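Local atomic coordinates of maternal effect protein oskar (Drosophila melanogaster, PDB entry 5A4A), a protein that acts as the germline inducer of the fruit fly and, through this SGNH-hydrolase-like domain, probably binds RNA. Residues M33-R38 with Y187-K192; F170-A175 with N191-Q196; I155-C160 with L199-T204. One frame throughout, in Å; residues are numbered along the deposited sequence.

Interaction 1: M33-R38 with Y187-K192; sequences MLYLAR and YLFWNK. With SO4 (sulfate ion), chain B; SO4 (sulfate ion), chain F.
Helix 31-40, which follows strand 25-29 of the mixed sheet, presents Tyr35 and Leu36 to Phe189 and Trp190 in the loop leading into helix 192-204. CG of Tyr35 is anti to the backbone N (chi1 -173°), and CD2 of its ring comes within 3.7 Å of CD1 of Phe189; the two rings meet obliquely, centroids 5.0 Å apart and planes at 58°. Further out on the Tyr35 ring, CE2 lies 3.6 Å from Trp190 O, which approaches the ring edge near its plane. The Tyr35 hydroxyl reaches Gln174 NE2 in a weak hydrogen bond. One turn of helix meets the six-membered rim of the Trp190 indole: Leu36 CD2 stands 4.2 Å from CZ3, and Met33 SD 4.4 Å from CH2. The Phe32 ring, nearly parallel to the indole, and the Phe173 ring, about perpendicular to it, extend this aromatic cluster. Away from the loop, Arg38 NH2 donates to O1 of a sulfate ion, probably from the crystallisation liquor, at 2.8 Å. Enzymes of the SGNH-hydrolase fold carry their active-site histidine in the loop before the last helix; 187-192 contains none, and aromatic packing occupies the place.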
loop_
_atom_site.group_PDB
_atom_site.type_symbol
_atom_site.label_atom_id
_atom_site.label_comp_id
_atom_site.label_asym_id
_atom_site.label_seq_id
_atom_site.Cartn_x
_atom_site.Cartn_y
_atom_site.Cartn_z
ATOM N N MET A 33 2.480 4.579 -0.935
ATOM C CA MET A 33 3.076 4.639 0.390
ATOM C C MET A 33 4.600 4.781 0.335
ATOM O O MET A 33 5.181 5.439 1.190
ATOM C CB MET A 33 2.647 3.443 1.244
ATOM C CG MET A 33 1.192 3.514 1.702
ATOM S SD MET A 33 0.904 4.973 2.711
ATOM C CE MET A 33 2.217 4.750 3.890
ATOM N N LEU A 34 5.241 4.194 -0.679
ATOM C CA LEU A 34 6.679 4.387 -0.875
ATOM C C LEU A 34 7.000 5.880 -0.984
ATOM O O LEU A 34 7.910 6.382 -0.323
ATOM C CB LEU A 34 7.165 3.642 -2.119
ATOM C CG LEU A 34 8.673 3.713 -2.420
ATOM C CD1 LEU A 34 9.471 3.248 -1.216
ATOM C CD2 LEU A 34 9.032 2.868 -3.634
ATOM N N TYR A 35 6.234 6.594 -1.807
ATOM C CA TYR A 35 6.468 8.019 -1.995
ATOM C C TYR A 35 6.143 8.836 -0.749
ATOM O O TYR A 35 6.883 9.757 -0.396
ATOM C CB TYR A 35 5.671 8.538 -3.192
ATOM C CG TYR A 35 5.957 9.976 -3.577
ATOM C CD1 TYR A 35 7.248 10.397 -3.911
ATOM C CD2 TYR A 35 4.922 10.902 -3.649
ATOM C CE1 TYR A 35 7.489 11.706 -4.276
ATOM C CE2 TYR A 35 5.153 12.201 -4.012
ATOM C CZ TYR A 35 6.437 12.603 -4.334
ATOM O OH TYR A 35 6.643 13.911 -4.701
ATOM N N LEU A 36 5.029 8.509 -0.100
ATOM C CA LEU A 36 4.696 9.116 1.182
ATOM C C LEU A 36 5.868 8.994 2.142
ATOM O O LEU A 36 6.265 9.971 2.771
ATOM C CB LEU A 36 3.455 8.468 1.793
ATOM C CG LEU A 36 3.048 9.091 3.134
ATOM C CD1 LEU A 36 2.730 10.544 2.910
ATOM C CD2 LEU A 36 1.849 8.385 3.735
ATOM N N ALA A 37 6.430 7.795 2.239
ATOM C CA ALA A 37 7.539 7.560 3.162
ATOM C C ALA A 37 8.813 8.292 2.752
ATOM O O ALA A 37 9.569 8.765 3.611
ATOM C CB ALA A 37 7.798 6.064 3.313
ATOM N N ARG A 38 9.046 8.397 1.447
ATOM C CA ARG A 38 10.242 9.074 0.947
ATOM C C ARG A 38 10.169 10.556 1.277
ATOM O O ARG A 38 11.145 11.171 1.711
ATOM C CB ARG A 38 10.363 8.884 -0.562
ATOM C CG ARG A 38 11.539 9.608 -1.196
ATOM C CD ARG A 38 12.861 9.098 -0.656
ATOM N NE ARG A 38 13.956 9.479 -1.547
ATOM C CZ ARG A 38 15.203 9.040 -1.429
ATOM N NH1 ARG A 38 15.516 8.213 -0.446
ATOM N NH2 ARG A 38 16.139 9.427 -2.305
ATOM N N TYR A 187 1.170 6.917 -12.774
ATOM C CA TYR A 187 0.738 7.197 -11.407
ATOM C C TYR A 187 0.602 8.696 -11.228
ATOM O O TYR A 187 1.470 9.446 -11.662
ATOM C CB TYR A 187 1.796 6.686 -10.422
ATOM C CG TYR A 187 1.698 5.214 -10.121
ATOM C CD1 TYR A 187 1.843 4.263 -11.122
ATOM C CD2 TYR A 187 1.434 4.776 -8.828
ATOM C CE1 TYR A 187 1.738 2.911 -10.839
ATOM C CE2 TYR A 187 1.329 3.427 -8.536
ATOM C CZ TYR A 187 1.475 2.503 -9.537
ATOM O OH TYR A 187 1.373 1.162 -9.230
ATOM N N LEU A 188 -0.493 9.134 -10.604
ATOM C CA LEU A 188 -0.635 10.537 -10.217
ATOM C C LEU A 188 -0.442 10.614 -8.703
ATOM O O LEU A 188 -1.305 10.172 -7.928
ATOM C CB LEU A 188 -2.020 11.089 -10.596
ATOM C CG LEU A 188 -2.126 12.622 -10.516
ATOM C CD1 LEU A 188 -1.212 13.248 -11.580
ATOM C CD2 LEU A 188 -3.555 13.109 -10.673
ATOM N N PHE A 189 0.692 11.155 -8.275
ATOM C CA PHE A 189 1.045 11.115 -6.859
ATOM C C PHE A 189 0.396 12.200 -6.023
ATOM O O PHE A 189 -0.013 13.239 -6.539
ATOM C CB PHE A 189 2.561 11.137 -6.693
ATOM C CG PHE A 189 3.205 9.849 -7.078
ATOM C CD1 PHE A 189 3.239 8.792 -6.177
ATOM C CD2 PHE A 189 3.729 9.671 -8.356
ATOM C CE1 PHE A 189 3.811 7.579 -6.529
ATOM C CE2 PHE A 189 4.308 8.470 -8.714
ATOM C CZ PHE A 189 4.348 7.421 -7.802
ATOM N N TRP A 190 0.260 11.924 -4.726
ATOM C CA TRP A 190 -0.270 12.904 -3.807
ATOM C C TRP A 190 0.759 14.025 -3.660
ATOM O O TRP A 190 1.958 13.773 -3.538
ATOM C CB TRP A 190 -0.556 12.265 -2.441
ATOM C CG TRP A 190 -1.281 10.935 -2.508
ATOM C CD1 TRP A 190 -2.198 10.528 -3.449
ATOM C CD2 TRP A 190 -1.157 9.846 -1.574
ATOM N NE1 TRP A 190 -2.635 9.246 -3.156
ATOM C CE2 TRP A 190 -2.006 8.810 -2.021
ATOM C CE3 TRP A 190 -0.397 9.648 -0.416
ATOM C CZ2 TRP A 190 -2.123 7.591 -1.333
ATOM C CZ3 TRP A 190 -0.508 8.438 0.258
ATOM C CH2 TRP A 190 -1.366 7.425 -0.204
ATOM N N ASN A 191 0.286 15.268 -3.677
ATOM C CA ASN A 191 1.203 16.396 -3.518
ATOM C C ASN A 191 1.454 16.657 -2.034
ATOM O O ASN A 191 1.071 15.841 -1.199
ATOM C CB ASN A 191 0.728 17.644 -4.280
ATOM C CG ASN A 191 -0.527 18.270 -3.692
ATOM O OD1 ASN A 191 -1.012 17.876 -2.638
ATOM N ND2 ASN A 191 -1.054 19.265 -4.385
ATOM N N LYS A 192 2.106 17.770 -1.700
ATOM C CA LYS A 192 2.431 18.027 -0.297
ATOM C C LYS A 192 1.189 18.045 0.597
ATOM O O LYS A 192 1.179 17.461 1.678
ATOM C CB LYS A 192 3.232 19.326 -0.130
ATOM C CG LYS A 192 3.591 19.611 1.329
ATOM C CD LYS A 192 4.684 20.666 1.458
ATOM C CE LYS A 192 5.790 20.230 2.423
ATOM N NZ LYS A 192 7.082 19.998 1.710
HETATM S S SO4 B . 4.768 18.352 -4.196
HETATM O O1 SO4 B . 5.252 18.964 -5.428
HETATM O O2 SO4 B . 5.874 18.125 -3.276
HETATM O O3 SO4 B . 3.806 19.244 -3.549
HETATM O O4 SO4 B . 4.156 17.075 -4.537
HETATM S S SO4 F . 18.712 6.746 -1.627
HETATM O O1 SO4 F . 18.630 8.143 -2.026
HETATM O O2 SO4 F . 18.406 5.887 -2.765
HETATM O O3 SO4 F . 20.055 6.463 -1.134
HETATM O O4 SO4 F . 17.750 6.473 -0.555
#

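Interaction 2: F170-A175 with N191-Q196; sequences FDCFQA and NKIGRQ. With SO4 (sulfate ion), chain B; SO4 (sulfate ion), chain C.
Asn191 is the N-cap of helix 192-204 and joins that helix end to the 3-10 segment 170-172 and the loop after it. Its CG occupies the crowded position between backbone N and carbonyl carbon (chi1 69°), and its amide works in two directions. OD1 accepts from Gly194 N at 2.9 Å, nearly along the C=O axis, which is the capping bond. ND2 donates to Asp171 O at 3.0 Å, arriving well above the plane of that carbonyl, while Asp171 O lies close to the plane of the Asn191 amide. The backbone N of Asn191 adds a bond to Cys172 O at 3.0 Å. An alanine here would keep that backbone bond but would probably leave Gly194 N without its cap and Asp171 O without this donor, weakening the tie between loop and helix. Cys172 O also takes a CA-H...O contact from Gly194 CA at 3.4 Å; a CB on Gly194 would clash with this oxygen. Beside it, Cys172 SG packs against Ile193 CG2.

Farther out, a second sulfate ion sits at the helix start, where Lys192 N donates to it. Both terminal nitrogens of Arg195 bind it too, with Arg195 NH2 2.9 Å from its O2. The guanidinium has Asn191 C and Lys192 N under the rim of one face, and is also held by a salt bridge from NE to Glu40 and a bond from NH1 to Trp190 O. From the loop, Gln174 NE2 adds an almost straight bond of 2.8 Å to O4 of the same sulfate.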
loop_
_atom_site.group_PDB
_atom_site.type_symbol
_atom_site.label_atom_id
_atom_site.label_comp_id
_atom_site.label_asym_id
_atom_site.label_seq_id
_atom_site.Cartn_x
_atom_site.Cartn_y
_atom_site.Cartn_z
ATOM N N PHE A 170 -8.453 17.463 -6.668
ATOM C CA PHE A 170 -7.221 17.599 -7.435
ATOM C C PHE A 170 -6.193 18.514 -6.787
ATOM O O PHE A 170 -5.013 18.453 -7.126
ATOM C CB PHE A 170 -7.492 17.993 -8.882
ATOM C CG PHE A 170 -7.920 16.844 -9.729
ATOM C CD1 PHE A 170 -7.040 15.809 -10.000
ATOM C CD2 PHE A 170 -9.205 16.777 -10.229
ATOM C CE1 PHE A 170 -7.429 14.735 -10.771
ATOM C CE2 PHE A 170 -9.601 15.706 -11.002
ATOM C CZ PHE A 170 -8.709 14.683 -11.274
ATOM N N ASP A 171 -6.622 19.334 -5.833
ATOM C CA ASP A 171 -5.669 20.179 -5.121
ATOM C C ASP A 171 -4.793 19.374 -4.146
ATOM O O ASP A 171 -3.889 19.921 -3.512
ATOM C CB ASP A 171 -6.371 21.356 -4.426
ATOM C CG ASP A 171 -7.155 20.938 -3.201
ATOM O OD1 ASP A 171 -7.546 19.755 -3.102
ATOM O OD2 ASP A 171 -7.382 21.806 -2.331
ATOM N N CYS A 172 -5.055 18.073 -4.049
ATOM C CA CYS A 172 -4.240 17.172 -3.230
ATOM C C CYS A 172 -3.339 16.279 -4.081
ATOM O O CYS A 172 -2.669 15.383 -3.555
ATOM C CB CYS A 172 -5.138 16.288 -2.373
ATOM S SG CYS A 172 -6.026 17.181 -1.080
ATOM N N PHE A 173 -3.341 16.504 -5.391
ATOM C CA PHE A 173 -2.544 15.691 -6.302
ATOM C C PHE A 173 -1.612 16.568 -7.104
ATOM O O PHE A 173 -1.863 17.763 -7.281
ATOM C CB PHE A 173 -3.441 14.887 -7.250
ATOM C CG PHE A 173 -4.161 13.759 -6.581
ATOM C CD1 PHE A 173 -5.266 14.000 -5.773
ATOM C CD2 PHE A 173 -3.724 12.454 -6.752
ATOM C CE1 PHE A 173 -5.921 12.957 -5.140
ATOM C CE2 PHE A 173 -4.363 11.409 -6.139
ATOM C CZ PHE A 173 -5.476 11.655 -5.325
ATOM N N GLN A 174 -0.540 15.958 -7.590
ATOM C CA GLN A 174 0.396 16.617 -8.496
ATOM C C GLN A 174 -0.271 16.882 -9.843
ATOM O O GLN A 174 -1.336 16.335 -10.128
ATOM C CB GLN A 174 1.654 15.758 -8.636
ATOM C CG GLN A 174 2.477 15.734 -7.341
ATOM C CD GLN A 174 3.731 14.889 -7.427
ATOM O OE1 GLN A 174 3.878 14.052 -8.320
ATOM N NE2 GLN A 174 4.639 15.096 -6.480
ATOM N N ALA A 175 0.353 17.720 -10.666
ATOM C CA ALA A 175 -0.244 18.160 -11.930
ATOM C C ALA A 175 -0.174 17.108 -13.033
ATOM O O ALA A 175 -1.093 16.998 -13.849
ATOM C CB ALA A 175 0.407 19.459 -12.403
ATOM N N ASN A 191 0.286 15.268 -3.677
ATOM C CA ASN A 191 1.203 16.396 -3.518
ATOM C C ASN A 191 1.454 16.657 -2.034
ATOM O O ASN A 191 1.071 15.841 -1.199
ATOM C CB ASN A 191 0.728 17.644 -4.280
ATOM C CG ASN A 191 -0.527 18.270 -3.692
ATOM O OD1 ASN A 191 -1.012 17.876 -2.638
ATOM N ND2 ASN A 191 -1.054 19.265 -4.385
ATOM N N LYS A 192 2.106 17.770 -1.700
ATOM C CA LYS A 192 2.431 18.027 -0.297
ATOM C C LYS A 192 1.189 18.045 0.597
ATOM O O LYS A 192 1.179 17.461 1.678
ATOM C CB LYS A 192 3.232 19.326 -0.130
ATOM C CG LYS A 192 3.591 19.611 1.329
ATOM C CD LYS A 192 4.684 20.666 1.458
ATOM C CE LYS A 192 5.790 20.230 2.423
ATOM N NZ LYS A 192 7.082 19.998 1.710
ATOM N N ILE A 193 0.143 18.716 0.131
ATOM C CA ILE A 193 -1.117 18.792 0.873
ATOM C C ILE A 193 -1.758 17.404 1.007
ATOM O O ILE A 193 -2.210 17.007 2.091
ATOM C CB ILE A 193 -2.093 19.764 0.183
ATOM C CG1 ILE A 193 -1.493 21.170 0.131
ATOM C CG2 ILE A 193 -3.444 19.761 0.877
ATOM C CD1 ILE A 193 -2.211 22.110 -0.832
ATOM N N GLY A 194 -1.796 16.673 -0.103
ATOM C CA GLY A 194 -2.349 15.330 -0.126
ATOM C C GLY A 194 -1.619 14.373 0.790
ATOM O O GLY A 194 -2.253 13.644 1.561
ATOM N N ARG A 195 -0.291 14.372 0.719
ATOM C CA ARG A 195 0.501 13.508 1.591
ATOM C C ARG A 195 0.258 13.810 3.056
ATOM O O ARG A 195 0.140 12.913 3.871
ATOM C CB ARG A 195 1.990 13.655 1.271
ATOM C CG ARG A 195 2.389 13.142 -0.088
ATOM C CD ARG A 195 3.904 13.103 -0.251
ATOM N NE ARG A 195 4.570 14.404 -0.125
ATOM C CZ ARG A 195 4.763 15.253 -1.132
ATOM N NH1 ARG A 195 4.278 14.981 -2.326
ATOM N NH2 ARG A 195 5.416 16.391 -0.940
ATOM N N GLN A 196 0.196 15.085 3.401
ATOM C CA GLN A 196 -0.016 15.420 4.803
ATOM C C GLN A 196 -1.415 15.032 5.274
ATOM O O GLN A 196 -1.563 14.565 6.392
ATOM C CB GLN A 196 0.307 16.886 5.123
ATOM C CG GLN A 196 0.671 17.109 6.604
ATOM C CD GLN A 196 1.838 16.233 7.091
ATOM O OE1 GLN A 196 1.785 15.663 8.183
ATOM N NE2 GLN A 196 2.903 16.142 6.287
HETATM S S SO4 B . 4.768 18.352 -4.196
HETATM O O1 SO4 B . 5.252 18.964 -5.428
HETATM O O2 SO4 B . 5.874 18.125 -3.276
HETATM O O3 SO4 B . 3.806 19.244 -3.549
HETATM O O4 SO4 B . 4.156 17.075 -4.537
HETATM S S SO4 C . 3.951 18.267 -10.663
HETATM O O1 SO4 C . 4.573 19.344 -11.423
HETATM O O2 SO4 C . 4.948 17.645 -9.784
HETATM O O3 SO4 C . 2.878 18.844 -9.847
HETATM O O4 SO4 C . 3.436 17.252 -11.582
#

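Interaction 3: I155-C160 with L199-T204; sequences IDIHSC and LQVIET
Val201 carries most of the apolar contact, splitting its two methyls between different parts of segment 155-160. CG1, anti to the backbone N (chi1 168°), touches both isoleucines, 3.8 Å from Ile155 CG2 and 4.2 Å from Ile157 CG2. The side chains of Ile155 and Val201 run antiparallel alongside one another, whereas Ile157 crosses Val201 at a slant. The other methyl, CG2, rests 3.9 Å from CB of Cys160, with the sulphur close by. The next residue, Ile202, brings CG1 to within 3.8 Å of the same Ile157 methyl, CG2. Against the backbone, Val201 CG1 approaches Asp156 O to 3.5 Å, and Ile155 CD1 comes near Ile202 O.

These residues join the end of strand 154-155, which pairs in parallel with strand 116-120, to the last helix of the SGNH-type alpha/beta fold. Ile155 and Ile202 both also reach strand 116-120, so the helix is laid on the sheet beside this strand end.

Polar bonds shape each segment rather than linking the two. Asp156 forms an Asx motif: OD1 accepts from Ser159 N at 3.0 Å, while OD2 receives Ser159 OG at 2.6 Å on its syn lone pair, so both carboxylate oxygens hold the same residue. Asn121 braces the turn from outside, its ND2 donating to Asp156 OD1 and its OD1 accepting from Ile157 N. In the helix, Thr204 OG1 donates to Gln200 O at 2.7 Å, an oxygen that also accepts from Thr204 N.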
loop_
_atom_site.group_PDB
_atom_site.type_symbol
_atom_site.label_atom_id
_atom_site.label_comp_id
_atom_site.label_asym_id
_atom_site.label_seq_id
_atom_site.Cartn_x
_atom_site.Cartn_y
_atom_site.Cartn_z
ATOM N N ILE A 155 -8.519 1.891 8.473
ATOM C CA ILE A 155 -8.416 3.338 8.380
ATOM C C ILE A 155 -8.867 3.825 7.010
ATOM O O ILE A 155 -8.307 3.432 5.985
ATOM C CB ILE A 155 -6.962 3.775 8.637
ATOM C CG1 ILE A 155 -6.527 3.271 10.017
ATOM C CG2 ILE A 155 -6.805 5.290 8.502
ATOM C CD1 ILE A 155 -5.048 3.472 10.312
ATOM N N ASP A 156 -9.870 4.696 7.001
ATOM C CA ASP A 156 -10.386 5.245 5.753
ATOM C C ASP A 156 -9.564 6.469 5.334
ATOM O O ASP A 156 -9.781 7.579 5.834
ATOM C CB ASP A 156 -11.882 5.570 5.918
ATOM C CG ASP A 156 -12.448 6.425 4.782
ATOM O OD1 ASP A 156 -11.888 6.450 3.664
ATOM O OD2 ASP A 156 -13.480 7.081 5.021
ATOM N N ILE A 157 -8.611 6.265 4.425
ATOM C CA ILE A 157 -7.869 7.391 3.850
ATOM C C ILE A 157 -8.516 7.931 2.576
ATOM O O ILE A 157 -8.184 9.031 2.122
ATOM C CB ILE A 157 -6.375 7.050 3.547
ATOM C CG1 ILE A 157 -6.257 5.932 2.506
ATOM C CG2 ILE A 157 -5.629 6.686 4.834
ATOM C CD1 ILE A 157 -4.839 5.816 1.882
ATOM N N HIS A 158 -9.401 7.135 1.980
ATOM C CA HIS A 158 -10.088 7.522 0.749
ATOM C C HIS A 158 -10.848 8.843 0.915
ATOM O O HIS A 158 -10.755 9.732 0.076
ATOM C CB HIS A 158 -11.049 6.413 0.300
ATOM C CG HIS A 158 -11.671 6.659 -1.039
ATOM N ND1 HIS A 158 -12.885 7.303 -1.192
ATOM C CD2 HIS A 158 -11.255 6.345 -2.291
ATOM C CE1 HIS A 158 -13.180 7.382 -2.474
ATOM N NE2 HIS A 158 -12.210 6.808 -3.166
ATOM N N SER A 159 -11.582 8.977 2.018
ATOM C CA SER A 159 -12.450 10.138 2.228
ATOM C C SER A 159 -11.731 11.488 2.250
ATOM O O SER A 159 -12.282 12.495 1.797
ATOM C CB SER A 159 -13.282 9.962 3.506
ATOM O OG SER A 159 -14.203 8.895 3.351
ATOM N N CYS A 160 -10.501 11.515 2.751
ATOM C CA CYS A 160 -9.784 12.781 2.864
ATOM C C CYS A 160 -9.336 13.333 1.510
ATOM O O CYS A 160 -8.934 14.486 1.418
ATOM C CB CYS A 160 -8.598 12.675 3.832
ATOM S SG CYS A 160 -7.079 11.907 3.184
ATOM N N LEU A 199 -1.284 11.157 5.816
ATOM C CA LEU A 199 -0.451 10.864 6.976
ATOM C C LEU A 199 -1.190 11.202 8.272
ATOM O O LEU A 199 -1.186 10.420 9.220
ATOM C CB LEU A 199 0.888 11.615 6.885
ATOM C CG LEU A 199 1.865 11.379 8.043
ATOM C CD1 LEU A 199 2.236 9.906 8.157
ATOM C CD2 LEU A 199 3.131 12.250 7.898
ATOM N N GLN A 200 -1.852 12.353 8.304
ATOM C CA GLN A 200 -2.590 12.746 9.499
ATOM C C GLN A 200 -3.814 11.878 9.776
ATOM O O GLN A 200 -4.129 11.607 10.930
ATOM C CB GLN A 200 -2.946 14.228 9.450
ATOM C CG GLN A 200 -1.694 15.113 9.475
ATOM C CD GLN A 200 -0.830 14.857 10.705
ATOM O OE1 GLN A 200 -1.343 14.739 11.819
ATOM N NE2 GLN A 200 0.480 14.768 10.505
ATOM N N VAL A 201 -4.498 11.419 8.735
ATOM C CA VAL A 201 -5.613 10.496 8.958
ATOM C C VAL A 201 -5.119 9.197 9.598
ATOM O O VAL A 201 -5.749 8.667 10.514
ATOM C CB VAL A 201 -6.378 10.172 7.652
ATOM C CG1 VAL A 201 -7.340 9.002 7.864
ATOM C CG2 VAL A 201 -7.142 11.394 7.168
ATOM N N ILE A 202 -3.992 8.687 9.109
ATOM C CA ILE A 202 -3.429 7.440 9.631
ATOM C C ILE A 202 -2.982 7.618 11.077
ATOM O O ILE A 202 -3.328 6.811 11.947
ATOM C CB ILE A 202 -2.249 6.936 8.766
ATOM C CG1 ILE A 202 -2.737 6.580 7.357
ATOM C CG2 ILE A 202 -1.569 5.725 9.433
ATOM C CD1 ILE A 202 -1.587 6.298 6.347
ATOM N N GLU A 203 -2.242 8.691 11.349
ATOM C CA GLU A 203 -1.727 8.902 12.703
ATOM C C GLU A 203 -2.848 9.105 13.713
ATOM O O GLU A 203 -2.837 8.521 14.798
ATOM C CB GLU A 203 -0.773 10.103 12.757
ATOM C CG GLU A 203 0.545 9.896 12.017
ATOM C CD GLU A 203 1.605 10.890 12.458
ATOM O OE1 GLU A 203 1.342 11.637 13.418
ATOM O OE2 GLU A 203 2.697 10.928 11.860
ATOM N N THR A 204 -3.818 9.941 13.361
ATOM C CA THR A 204 -4.866 10.287 14.313
ATOM C C THR A 204 -5.777 9.087 14.587
ATOM O O THR A 204 -6.399 9.003 15.643
ATOM C CB THR A 204 -5.680 11.497 13.842
ATOM O OG1 THR A 204 -6.265 11.220 12.565
ATOM C CG2 THR A 204 -4.774 12.710 13.717
#

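Interactions 2 and 3 hold helix 192-204 at different places, its N-terminal start and its C-terminal part, while interaction 1 packs the loop just before it against helix 31-40. Interactions 1 and 2 adjoin, with centres about 9 Å apart, and share Asn191 and Lys192; the backbone bond from Gln174 N to Phe189 O ties them together. Their chemistry differs: interaction 1 is buried and largely aromatic, interaction 2 is only partly buried, made of hydrogen bonds, with a sulfate ion bound beside it. Interaction 3, about 14 Å from both by centres, is also partly buried, but branched aliphatic groups meet across it near the sheet.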